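Local structure of uncharacterized protein (Bacteroides eggerthii DSM 20697, 4ECO) at residues Tyr32-Glu37 with Ile101-Glu106; Pro73-Asn78 with Thr84-Glu89; Ile602-Val607 with Tyr616-Asp621; Pro609-Gly614 with Asp630-Lys635. The protein is of unknown function but is built as a leucine-rich repeat solenoid, a fold that commonly serves in protein binding. All coordinates share one frame; numbering follows the deposited sequence.

Interaction 1. Residues Tyr32-Glu37 with Ile101-Glu106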
loop_
_atom_site.group_PDB
_atom_site.type_symbol
_atom_site.label_atom_id
_atom_site.label_comp_id
_atom_site.label_asym_id
_atom_site.label_seq_id
_atom_site.Cartn_x
_atom_site.Cartn_y
_atom_site.Cartn_z
ATOM N N TYR A 32 8.764 33.492 21.513
ATOM C CA TYR A 32 8.427 32.792 22.744
ATOM C C TYR A 32 7.118 33.344 23.328
ATOM O O TYR A 32 6.315 32.578 23.869
ATOM C CB TYR A 32 9.572 32.907 23.747
ATOM C CG TYR A 32 10.907 32.313 23.328
ATOM C CD1 TYR A 32 11.002 31.429 22.248
ATOM C CD2 TYR A 32 12.063 32.574 24.054
ATOM C CE1 TYR A 32 12.232 30.913 21.845
ATOM C CE2 TYR A 32 13.291 32.022 23.691
ATOM C CZ TYR A 32 13.371 31.191 22.589
ATOM O OH TYR A 32 14.589 30.646 22.282
ATOM N N LEU A 33 6.868 34.652 23.172
ATOM C CA LEU A 33 5.606 35.233 23.618
ATOM C C LEU A 33 4.474 34.712 22.728
ATOM O O LEU A 33 3.350 34.516 23.219
ATOM C CB LEU A 33 5.662 36.760 23.618
ATOM C CG LEU A 33 6.783 37.383 24.437
ATOM C CD1 LEU A 33 6.896 38.860 24.162
ATOM C CD2 LEU A 33 6.611 37.124 25.924
ATOM N N ALA A 34 4.795 34.430 21.430
ATOM C CA ALA A 34 3.882 33.821 20.463
ATOM C C ALA A 34 3.610 32.365 20.864
ATOM O O ALA A 34 2.438 31.972 20.941
ATOM C CB ALA A 34 4.451 33.900 19.055
ATOM N N LEU A 35 4.672 31.588 21.207
ATOM C CA LEU A 35 4.526 30.205 21.674
ATOM C C LEU A 35 3.583 30.108 22.860
ATOM O O LEU A 35 2.672 29.280 22.839
ATOM C CB LEU A 35 5.874 29.586 22.070
ATOM C CG LEU A 35 6.790 29.125 20.947
ATOM C CD1 LEU A 35 8.031 28.487 21.521
ATOM C CD2 LEU A 35 6.089 28.155 20.017
ATOM N N LYS A 36 3.778 30.974 23.877
ATOM C CA LYS A 36 2.954 31.006 25.086
ATOM C C LYS A 36 1.491 31.410 24.736
ATOM O O LYS A 36 0.542 30.803 25.249
ATOM C CB LYS A 36 3.584 31.954 26.122
ATOM C CG LYS A 36 2.748 32.273 27.358
ATOM C CD LYS A 36 2.479 31.127 28.314
ATOM C CE LYS A 36 1.614 31.668 29.429
ATOM N NZ LYS A 36 1.187 30.603 30.365
ATOM N N GLU A 37 1.326 32.369 23.819
ATOM C CA GLU A 37 -0.001 32.812 23.413
ATOM C C GLU A 37 -0.737 31.666 22.649
ATOM O O GLU A 37 -1.935 31.452 22.858
ATOM C CB GLU A 37 0.107 34.091 22.577
ATOM C CG GLU A 37 -1.169 34.915 22.594
ATOM C CD GLU A 37 -1.010 36.363 22.175
ATOM O OE1 GLU A 37 -0.055 37.024 22.650
ATOM O OE2 GLU A 37 -1.881 36.850 21.414
ATOM N N ILE A 101 0.771 33.114 15.551
ATOM C CA ILE A 101 1.504 32.111 14.786
ATOM C C ILE A 101 2.402 32.803 13.729
ATOM O O ILE A 101 3.536 32.353 13.531
ATOM C CB ILE A 101 0.533 31.051 14.165
ATOM C CG1 ILE A 101 1.260 29.835 13.567
ATOM C CG2 ILE A 101 -0.499 31.622 13.203
ATOM C CD1 ILE A 101 1.354 28.664 14.499
ATOM N N GLY A 102 1.924 33.922 13.161
ATOM C CA GLY A 102 2.611 34.722 12.142
ATOM C C GLY A 102 3.936 35.344 12.555
ATOM O O GLY A 102 4.705 35.782 11.702
ATOM N N GLN A 103 4.226 35.360 13.859
ATOM C CA GLN A 103 5.469 35.870 14.436
ATOM C C GLN A 103 6.644 34.925 14.130
ATOM O O GLN A 103 7.770 35.388 13.891
ATOM C CB GLN A 103 5.298 36.060 15.971
ATOM C CG GLN A 103 6.556 36.432 16.761
ATOM C CD GLN A 103 7.365 37.568 16.182
ATOM O OE1 GLN A 103 6.842 38.609 15.747
ATOM N NE2 GLN A 103 8.668 37.372 16.166
ATOM N N LEU A 104 6.370 33.611 14.141
ATOM C CA LEU A 104 7.338 32.535 13.956
ATOM C C LEU A 104 7.722 32.420 12.501
ATOM O O LEU A 104 7.455 31.395 11.878
ATOM C CB LEU A 104 6.730 31.200 14.459
ATOM C CG LEU A 104 6.100 31.167 15.847
ATOM C CD1 LEU A 104 5.681 29.770 16.186
ATOM C CD2 LEU A 104 7.051 31.674 16.892
ATOM N N THR A 105 8.354 33.471 11.951
ATOM C CA THR A 105 8.702 33.556 10.526
ATOM C C THR A 105 9.881 32.641 10.116
ATOM O O THR A 105 10.093 32.428 8.915
ATOM C CB THR A 105 9.009 35.000 10.164
ATOM O OG1 THR A 105 9.983 35.540 11.072
ATOM C CG2 THR A 105 7.751 35.854 10.118
ATOM N N GLU A 106 10.600 32.064 11.083
ATOM C CA GLU A 106 11.730 31.189 10.767
ATOM C C GLU A 106 11.282 29.751 10.672
ATOM O O GLU A 106 12.109 28.866 10.399
ATOM C CB GLU A 106 12.876 31.327 11.798
ATOM C CG GLU A 106 13.509 32.709 11.820
ATOM C CD GLU A 106 13.800 33.333 10.465
ATOM O OE1 GLU A 106 14.442 32.655 9.631
ATOM O OE2 GLU A 106 13.385 34.495 10.235
#
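Near the amino-terminal end of the leucine-rich repeat solenoid, Ala34 and Leu35 of helix 27-41 pack against Gln103 and Leu104. Residues 101-103 end a short 3-10 segment, and the chain then leads through a loop toward strand 109-111. Their sequence, Ile-Gly-Gln-Leu-Thr-Glu for 101-106, resembles the stretch that precedes a repeat strand in many leucine-rich repeats. The contact is apolar and buried, and no hydrogen bond crosses it. Ala34 points its CB into the angle between the two partner side chains. That methyl lies 3.9 Å from Gln103 CB and 4.0 Å from Leu104 CD2. Gln103 has its CG anti to the backbone N (chi1 173°), and a bend at chi2 (49°) lays CB and CG against Ala34 and carries the amide to Glu27, Lys30 and Asp31. These are polar neighbours on the same helix: NE2 bonds to Glu27 and Asp31, and OE1 accepts from Lys30. Partners at both ends of the amide should fix its rotation. Leu104 sits at the centre of an inverse gamma turn and points toward the helix. Its two methyls divide the work, CD2 going to Ala34 and CD1 to Leu35. Val83 and Leu86 of strand 83-87 also touch Leu104, and Val83 touches Leu35. The helix, the turn and the repeat strand therefore share one core, consistent with the helix helping to close this end of the solenoid. Leu35 and Leu104 cross at about a right angle, with Leu35 CD2 4.2 Å from Leu104 CD1.

Interaction 2. Residues Pro73-Asn78 with Thr84-Glu89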
loop_
_atom_site.group_PDB
_atom_site.type_symbol
_atom_site.label_atom_id
_atom_site.label_comp_id
_atom_site.label_asym_id
_atom_site.label_seq_id
_atom_site.Cartn_x
_atom_site.Cartn_y
_atom_site.Cartn_z
ATOM N N PRO A 73 9.004 20.441 24.316
ATOM C CA PRO A 73 8.785 19.218 23.531
ATOM C C PRO A 73 7.941 19.529 22.274
ATOM O O PRO A 73 6.887 20.155 22.366
ATOM C CB PRO A 73 8.066 18.298 24.524
ATOM C CG PRO A 73 7.442 19.196 25.511
ATOM C CD PRO A 73 8.365 20.342 25.652
ATOM N N GLY A 74 8.472 19.184 21.107
ATOM C CA GLY A 74 7.807 19.434 19.832
ATOM C C GLY A 74 8.224 20.727 19.154
ATOM O O GLY A 74 7.692 21.085 18.088
ATOM N N VAL A 75 9.194 21.440 19.778
ATOM C CA VAL A 75 9.706 22.709 19.267
ATOM C C VAL A 75 11.197 22.607 19.046
ATOM O O VAL A 75 11.922 22.214 19.951
ATOM C CB VAL A 75 9.378 23.920 20.185
ATOM C CG1 VAL A 75 9.987 25.210 19.633
ATOM C CG2 VAL A 75 7.870 24.077 20.390
ATOM N N SER A 76 11.637 22.973 17.826
ATOM C CA SER A 76 13.030 23.094 17.405
ATOM C C SER A 76 13.391 24.581 17.238
ATOM O O SER A 76 12.589 25.385 16.734
ATOM C CB SER A 76 13.282 22.335 16.102
ATOM O OG SER A 76 12.769 22.974 14.944
ATOM N N LEU A 77 14.598 24.927 17.657
ATOM C CA LEU A 77 15.137 26.277 17.515
ATOM C C LEU A 77 16.375 26.273 16.619
ATOM O O LEU A 77 16.873 25.211 16.243
ATOM C CB LEU A 77 15.502 26.887 18.895
ATOM C CG LEU A 77 14.516 26.741 20.035
ATOM C CD1 LEU A 77 15.082 27.319 21.263
ATOM C CD2 LEU A 77 13.138 27.366 19.698
ATOM N N ASN A 78 16.864 27.454 16.272
ATOM C CA ASN A 78 18.123 27.581 15.554
ATOM C C ASN A 78 19.163 28.192 16.523
ATOM O O ASN A 78 18.845 28.437 17.701
ATOM C CB ASN A 78 17.976 28.383 14.259
ATOM C CG ASN A 78 17.535 29.813 14.382
ATOM O OD1 ASN A 78 17.829 30.517 15.343
ATOM N ND2 ASN A 78 16.900 30.301 13.334
ATOM N N THR A 84 12.056 27.101 14.607
ATOM C CA THR A 84 12.153 26.632 13.225
ATOM C C THR A 84 11.195 25.453 12.985
ATOM O O THR A 84 10.915 25.117 11.832
ATOM C CB THR A 84 13.603 26.271 12.852
ATOM O OG1 THR A 84 14.055 25.118 13.566
ATOM C CG2 THR A 84 14.557 27.434 13.039
ATOM N N GLY A 85 10.641 24.897 14.057
ATOM C CA GLY A 85 9.703 23.784 13.972
ATOM C C GLY A 85 8.751 23.760 15.133
ATOM O O GLY A 85 9.116 24.117 16.249
ATOM N N LEU A 86 7.520 23.376 14.877
ATOM C CA LEU A 86 6.485 23.362 15.907
ATOM C C LEU A 86 5.492 22.253 15.601
ATOM O O LEU A 86 4.851 22.251 14.538
ATOM C CB LEU A 86 5.796 24.754 15.991
ATOM C CG LEU A 86 4.432 24.895 16.677
ATOM C CD1 LEU A 86 4.440 24.318 18.052
ATOM C CD2 LEU A 86 4.029 26.346 16.785
ATOM N N SER A 87 5.372 21.302 16.543
ATOM C CA SER A 87 4.453 20.180 16.373
ATOM C C SER A 87 3.534 20.023 17.580
ATOM O O SER A 87 3.999 19.918 18.723
ATOM C CB SER A 87 5.217 18.887 16.133
ATOM O OG SER A 87 4.325 17.795 16.021
ATOM N N LEU A 88 2.225 19.995 17.323
ATOM C CA LEU A 88 1.255 19.802 18.383
ATOM C C LEU A 88 0.849 18.364 18.474
ATOM O O LEU A 88 -0.043 18.037 19.279
ATOM C CB LEU A 88 0.014 20.652 18.152
ATOM C CG LEU A 88 0.170 22.147 18.075
ATOM C CD1 LEU A 88 -1.143 22.756 17.706
ATOM C CD2 LEU A 88 0.756 22.726 19.361
ATOM N N GLU A 89 1.472 17.494 17.637
ATOM C CA GLU A 89 1.157 16.065 17.574
ATOM C C GLU A 89 1.067 15.423 18.968
ATOM O O GLU A 89 1.975 15.615 19.782
ATOM C CB GLU A 89 2.212 15.310 16.754
ATOM C CG GLU A 89 2.082 15.416 15.248
ATOM C CD GLU A 89 3.257 14.754 14.566
ATOM O OE1 GLU A 89 4.419 15.106 14.892
ATOM O OE2 GLU A 89 3.017 13.851 13.732
#
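The side-chain amide of Asn78 is the flat group that meets Thr84. The Thr84 methyl lies obliquely off one face of this amide, well out of its plane and nearest to the nitrogen, with Asn78 ND2 3.7 Å from Thr84 CG2. Asn78 OD1 is used within its own turn, accepting from Asn80 N and Arg82 N. Backbone bonds join the two segments along their length. Ser76 N bonds to Gly85 O at 3.2 Å, and Ser87 N to Gly74 O at 2.8 Å. Thr84 N gives a fairly straight bond to Ser76 O, at 2.8 Å. Gly85 N makes a weak one to the same oxygen. Thr84 and Gly85 thus both face Ser76, a classic beta bulge. The two hydroxyls add a bond, Ser76 OG to Thr84 OG1 at 2.9 Å. Thr84 OG1 is placed for this between its backbone N and carbonyl carbon (chi1 68°). Val75 and Leu86 lie side by side on the other face of the strands, pointing the same way, with Val75 CG2 4.2 Å from Leu86 CD1. Trp60 touches both. Strand 83-87 also pairs in parallel with strand 109-111. An antiparallel beta hairpin with a classic bulge thus adds strand 75-77 beside an early strand of the solenoid, consistent with an amino-terminal cap of a leucine-rich repeat protein.

Interaction 3. Residues Ile602-Val607 with Tyr616-Asp621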
loop_
_atom_site.group_PDB
_atom_site.type_symbol
_atom_site.label_atom_id
_atom_site.label_comp_id
_atom_site.label_asym_id
_atom_site.label_seq_id
_atom_site.Cartn_x
_atom_site.Cartn_y
_atom_site.Cartn_z
ATOM N N ILE A 602 0.828 -47.036 3.560
ATOM C CA ILE A 602 2.136 -46.396 3.384
ATOM C C ILE A 602 3.172 -46.949 4.396
ATOM O O ILE A 602 2.854 -47.191 5.567
ATOM C CB ILE A 602 1.956 -44.848 3.507
ATOM C CG1 ILE A 602 3.156 -44.050 2.958
ATOM C CG2 ILE A 602 1.497 -44.387 4.905
ATOM C CD1 ILE A 602 2.823 -42.570 2.577
ATOM N N ASP A 603 4.412 -47.158 3.905
ATOM C CA ASP A 603 5.576 -47.640 4.648
ATOM C C ASP A 603 6.512 -46.458 4.944
ATOM O O ASP A 603 7.140 -45.917 4.030
ATOM C CB ASP A 603 6.293 -48.733 3.830
ATOM C CG ASP A 603 7.385 -49.497 4.570
ATOM O OD1 ASP A 603 7.956 -48.940 5.525
ATOM O OD2 ASP A 603 7.686 -50.653 4.167
ATOM N N LEU A 604 6.616 -46.072 6.215
ATOM C CA LEU A 604 7.444 -44.940 6.644
ATOM C C LEU A 604 8.726 -45.401 7.381
ATOM O O LEU A 604 9.284 -44.652 8.201
ATOM C CB LEU A 604 6.614 -44.008 7.544
ATOM C CG LEU A 604 5.371 -43.371 6.939
ATOM C CD1 LEU A 604 4.729 -42.426 7.916
ATOM C CD2 LEU A 604 5.697 -42.591 5.705
ATOM N N SER A 605 9.205 -46.619 7.055
ATOM C CA SER A 605 10.385 -47.243 7.668
ATOM C C SER A 605 11.615 -46.368 7.665
ATOM O O SER A 605 12.308 -46.318 8.681
ATOM C CB SER A 605 10.746 -48.527 6.945
ATOM O OG SER A 605 9.750 -49.504 7.170
ATOM N N TYR A 606 11.885 -45.695 6.531
ATOM C CA TYR A 606 13.076 -44.883 6.311
ATOM C C TYR A 606 13.003 -43.527 6.982
ATOM O O TYR A 606 14.053 -42.968 7.335
ATOM C CB TYR A 606 13.321 -44.679 4.798
ATOM C CG TYR A 606 13.662 -45.923 3.996
ATOM C CD1 TYR A 606 14.230 -47.041 4.605
ATOM C CD2 TYR A 606 13.517 -45.942 2.612
ATOM C CE1 TYR A 606 14.575 -48.172 3.864
ATOM C CE2 TYR A 606 13.889 -47.058 1.858
ATOM C CZ TYR A 606 14.414 -48.171 2.487
ATOM O OH TYR A 606 14.737 -49.278 1.733
ATOM N N VAL A 607 11.792 -42.988 7.146
ATOM C CA VAL A 607 11.616 -41.653 7.729
ATOM C C VAL A 607 11.457 -41.746 9.261
ATOM O O VAL A 607 11.607 -40.729 9.936
ATOM C CB VAL A 607 10.448 -40.862 7.074
ATOM C CG1 VAL A 607 10.693 -40.674 5.580
ATOM C CG2 VAL A 607 9.099 -41.519 7.321
ATOM N N TYR A 616 11.780 -34.567 11.198
ATOM C CA TYR A 616 10.721 -34.823 10.233
ATOM C C TYR A 616 9.410 -34.152 10.660
ATOM O O TYR A 616 9.171 -33.966 11.859
ATOM C CB TYR A 616 10.529 -36.340 10.108
ATOM C CG TYR A 616 9.937 -36.763 8.790
ATOM C CD1 TYR A 616 10.738 -36.914 7.663
ATOM C CD2 TYR A 616 8.574 -37.022 8.666
ATOM C CE1 TYR A 616 10.196 -37.286 6.438
ATOM C CE2 TYR A 616 8.023 -37.420 7.450
ATOM C CZ TYR A 616 8.839 -37.554 6.338
ATOM O OH TYR A 616 8.306 -37.905 5.124
HETATM N N MSE A 617 8.558 -33.814 9.672
HETATM C CA MSE A 617 7.264 -33.152 9.848
HETATM C C MSE A 617 6.182 -33.979 9.154
HETATM O O MSE A 617 6.022 -33.895 7.936
HETATM C CB MSE A 617 7.361 -31.728 9.275
HETATM C CG MSE A 617 6.119 -30.839 9.492
HETATM SE SE MSE A 617 5.544 -30.646 11.362
HETATM C CE MSE A 617 7.320 -30.074 12.206
ATOM N N LEU A 618 5.469 -34.818 9.919
ATOM C CA LEU A 618 4.431 -35.688 9.361
ATOM C C LEU A 618 3.043 -35.385 9.930
ATOM O O LEU A 618 2.842 -35.412 11.146
ATOM C CB LEU A 618 4.774 -37.170 9.613
ATOM C CG LEU A 618 3.727 -38.190 9.198
ATOM C CD1 LEU A 618 3.722 -38.403 7.687
ATOM C CD2 LEU A 618 3.919 -39.475 9.938
ATOM N N PHE A 619 2.076 -35.150 9.019
ATOM C CA PHE A 619 0.665 -34.919 9.322
ATOM C C PHE A 619 -0.060 -36.211 9.003
ATOM O O PHE A 619 -0.024 -36.673 7.860
ATOM C CB PHE A 619 0.129 -33.721 8.532
ATOM C CG PHE A 619 0.959 -32.472 8.715
ATOM C CD1 PHE A 619 0.695 -31.584 9.753
ATOM C CD2 PHE A 619 2.007 -32.176 7.844
ATOM C CE1 PHE A 619 1.464 -30.416 9.916
ATOM C CE2 PHE A 619 2.777 -31.009 8.009
ATOM C CZ PHE A 619 2.491 -30.132 9.037
ATOM N N TYR A 620 -0.617 -36.855 10.022
ATOM C CA TYR A 620 -1.247 -38.164 9.876
ATOM C C TYR A 620 -2.326 -38.423 10.945
ATOM O O TYR A 620 -2.480 -37.634 11.893
ATOM C CB TYR A 620 -0.144 -39.252 10.000
ATOM C CG TYR A 620 0.308 -39.526 11.428
ATOM C CD1 TYR A 620 1.036 -38.580 12.148
ATOM C CD2 TYR A 620 0.001 -40.734 12.060
ATOM C CE1 TYR A 620 1.432 -38.821 13.463
ATOM C CE2 TYR A 620 0.404 -40.989 13.372
ATOM C CZ TYR A 620 1.118 -40.028 14.071
ATOM O OH TYR A 620 1.550 -40.286 15.348
ATOM N N ASP A 621 -3.025 -39.568 10.808
ATOM C CA ASP A 621 -4.018 -40.076 11.762
ATOM C C ASP A 621 -3.525 -41.398 12.290
ATOM O O ASP A 621 -3.106 -42.233 11.485
ATOM C CB ASP A 621 -5.414 -40.249 11.119
ATOM C CG ASP A 621 -5.928 -39.089 10.307
ATOM O OD1 ASP A 621 -5.995 -37.968 10.858
ATOM O OD2 ASP A 621 -6.343 -39.321 9.137
#
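Val607 lies over one face of the Tyr616 ring, and Leu604 meets Leu618 tip to tip. The first pair is a CH-pi contact. Val607 CB is 3.9 Å from the centroid of the Tyr616 ring and 22° off its normal. Val607 CG1 leans toward the hydroxyl end of the ring, 3.5 Å from Tyr616 CE1. In the second pair Leu604 CD1 lies 3.7 Å from Leu618 CD2. Tyr616 and Leu618 are two apart on the same run of chain, so both side chains point toward residues 602-607. Leu618 CB also lies at the edge of the Tyr616 ring, in its plane. Tyr616 carries its CG anti to the backbone N (chi1 -155°), which swings the ring across to Val607. A weak hydrogen bond to Ile589 O holds the hydroxyl.

Further out, Ile585 touches both Leu604 and Tyr616, while Leu592 backs Tyr616 and Leu618. The chain after strand 601-603 is turned by Asp603, whose OD1 accepts from Ser605 N at 3.0 Å in an Asx turn. Strand 617-619 runs parallel to 591-593, and strand 601-603 runs parallel to 625-627. The contact joins the chain after strand 601-603 to strand 617-619 across the interior of the last coils. Inward-facing leucines and other apolar side chains of this kind form the core of a leucine-rich repeat solenoid.

Interaction 4. Residues Pro609-Gly614 with Asp630-Lys635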
loop_
_atom_site.group_PDB
_atom_site.type_symbol
_atom_site.label_atom_id
_atom_site.label_comp_id
_atom_site.label_asym_id
_atom_site.label_seq_id
_atom_site.Cartn_x
_atom_site.Cartn_y
_atom_site.Cartn_z
ATOM N N PRO A 609 13.440 -42.993 11.895
ATOM C CA PRO A 609 14.488 -42.427 12.765
ATOM C C PRO A 609 14.567 -40.907 12.692
ATOM O O PRO A 609 15.000 -40.288 13.654
ATOM C CB PRO A 609 15.774 -43.065 12.248
ATOM C CG PRO A 609 15.443 -43.631 10.936
ATOM C CD PRO A 609 14.015 -44.004 10.979
ATOM N N TYR A 610 14.105 -40.309 11.578
ATOM C CA TYR A 610 14.051 -38.863 11.393
ATOM C C TYR A 610 12.903 -38.267 12.194
ATOM O O TYR A 610 13.004 -37.140 12.691
ATOM C CB TYR A 610 13.903 -38.529 9.913
ATOM C CG TYR A 610 15.190 -38.698 9.132
ATOM C CD1 TYR A 610 15.549 -39.942 8.587
ATOM C CD2 TYR A 610 16.068 -37.630 8.954
ATOM C CE1 TYR A 610 16.745 -40.107 7.880
ATOM C CE2 TYR A 610 17.252 -37.781 8.230
ATOM C CZ TYR A 610 17.572 -39.012 7.677
ATOM O OH TYR A 610 18.719 -39.126 6.947
ATOM N N ILE A 611 11.805 -39.024 12.317
ATOM C CA ILE A 611 10.625 -38.626 13.075
ATOM C C ILE A 611 11.029 -38.570 14.563
ATOM O O ILE A 611 10.940 -37.498 15.176
ATOM C CB ILE A 611 9.440 -39.598 12.771
ATOM C CG1 ILE A 611 8.856 -39.300 11.365
ATOM C CG2 ILE A 611 8.340 -39.521 13.843
ATOM C CD1 ILE A 611 7.906 -40.336 10.785
ATOM N N GLU A 612 11.577 -39.685 15.093
ATOM C CA GLU A 612 12.030 -39.831 16.484
ATOM C C GLU A 612 13.084 -38.778 16.874
ATOM O O GLU A 612 13.075 -38.319 18.013
ATOM C CB GLU A 612 12.581 -41.234 16.723
ATOM C CG GLU A 612 11.518 -42.317 16.600
ATOM C CD GLU A 612 11.994 -43.757 16.653
ATOM O OE1 GLU A 612 12.982 -44.088 15.955
ATOM O OE2 GLU A 612 11.328 -44.573 17.332
ATOM N N ALA A 613 13.935 -38.347 15.919
ATOM C CA ALA A 613 14.974 -37.325 16.123
ATOM C C ALA A 613 14.409 -35.896 16.065
ATOM O O ALA A 613 15.152 -34.934 16.299
ATOM C CB ALA A 613 16.060 -37.482 15.069
ATOM N N GLY A 614 13.124 -35.767 15.720
ATOM C CA GLY A 614 12.463 -34.479 15.552
ATOM C C GLY A 614 12.982 -33.751 14.323
ATOM O O GLY A 614 12.965 -32.517 14.267
ATOM N N ASP A 630 6.744 -47.585 14.919
ATOM C CA ASP A 630 5.981 -47.893 16.124
ATOM C C ASP A 630 5.737 -46.635 16.949
ATOM O O ASP A 630 4.654 -46.485 17.542
ATOM C CB ASP A 630 6.715 -48.948 16.956
ATOM C CG ASP A 630 6.885 -50.294 16.265
ATOM O OD1 ASP A 630 5.890 -50.806 15.699
ATOM O OD2 ASP A 630 7.984 -50.883 16.379
ATOM N N ALA A 631 6.728 -45.710 16.919
ATOM C CA ALA A 631 6.759 -44.441 17.645
ATOM C C ALA A 631 5.577 -43.518 17.297
ATOM O O ALA A 631 5.395 -42.490 17.969
ATOM C CB ALA A 631 8.065 -43.720 17.352
ATOM N N LEU A 632 4.781 -43.874 16.254
ATOM C CA LEU A 632 3.651 -43.061 15.802
ATOM C C LEU A 632 2.347 -43.431 16.509
ATOM O O LEU A 632 1.360 -42.720 16.332
ATOM C CB LEU A 632 3.471 -43.168 14.278
ATOM C CG LEU A 632 4.526 -42.469 13.415
ATOM C CD1 LEU A 632 4.257 -42.707 11.958
ATOM C CD2 LEU A 632 4.610 -40.987 13.699
ATOM N N ASP A 633 2.351 -44.505 17.336
ATOM C CA ASP A 633 1.204 -45.000 18.118
ATOM C C ASP A 633 0.025 -45.315 17.164
ATOM O O ASP A 633 -1.075 -44.785 17.318
ATOM C CB ASP A 633 0.810 -43.985 19.233
ATOM C CG ASP A 633 -0.319 -44.394 20.179
ATOM O OD1 ASP A 633 -0.570 -45.617 20.321
ATOM O OD2 ASP A 633 -0.937 -43.493 20.794
ATOM N N ILE A 634 0.277 -46.184 16.173
ATOM C CA ILE A 634 -0.732 -46.583 15.192
ATOM C C ILE A 634 -1.745 -47.540 15.874
ATOM O O ILE A 634 -1.357 -48.613 16.349
ATOM C CB ILE A 634 -0.054 -47.200 13.927
ATOM C CG1 ILE A 634 0.983 -46.227 13.287
ATOM C CG2 ILE A 634 -1.083 -47.705 12.896
ATOM C CD1 ILE A 634 0.447 -44.802 12.838
ATOM N N LYS A 635 -3.025 -47.117 15.950
ATOM C CA LYS A 635 -4.123 -47.868 16.570
ATOM C C LYS A 635 -4.410 -49.172 15.829
ATOM O O LYS A 635 -4.288 -49.214 14.613
ATOM C CB LYS A 635 -5.402 -47.021 16.619
ATOM C CG LYS A 635 -5.363 -45.859 17.613
ATOM C CD LYS A 635 -6.756 -45.221 17.737
ATOM C CE LYS A 635 -6.856 -44.167 18.817
ATOM N NZ LYS A 635 -8.233 -43.602 18.927
#
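Ile611 and Leu632 form the better-buried half of this contact, and Glu612 with Ala631 forms its solvent side. Ile611 points toward residues 630-635 and presents its CG2 methyl, which is anti to the backbone N. Leu632 brings CD2 up at about a right angle, 4.0 Å from Ile611 CG2. Leu632 is buried and also rests on Ile626.

The outer half is different. Glu612 extends beyond CG and runs past the methyl of Ala631, with Glu612 CG 3.8 Å and Glu612 OE2 3.4 Å from Ala631 CB. Both residues are exposed. No hydrogen bond or salt bridge joins the two segments, so the carboxylate is not gripped across this contact. Gly614 has positive phi and bonds back into the last turn in a Schellman motif, its N lying 2.8 Å from Ile611 O. Asp633 N bonds to Asp630 O and closes the 3-10 turn.

A disulfide between Cys608 and Cys629 links the two segments just ahead of each. Helix 608-612 lies between strands 601-603 and 617-619 in sequence and also packs on Tyr616. The 3-10 turn follows strand 625-627, and Leu632 O accepts from Tyr620 OH just beyond strand 617-619.

Overall arrangement
The four contacts fall into two pairs at opposite ends of the solenoid. Interactions 1 and 2 have centres 11 Å apart and share a core: Leu104 CD1 lies 3.8 Å from Leu86 CD2, and Tyr32 OH lies 3.5 Å from Leu77 CD1. Interactions 3 and 4 are 8 Å apart between centres and alternate along the chain, with Tyr616 CD2 3.5 Å from Ile611 CG1. About 64 Å separates the centres of interactions 2 and 3, and the parallel repeat strands run between them. The sodium site, with Glu117 and Ser192, belongs to the amino-terminal end. Interaction 2 comes near it, the side chain of Ser87 lying about 9 Å from the sodium ion.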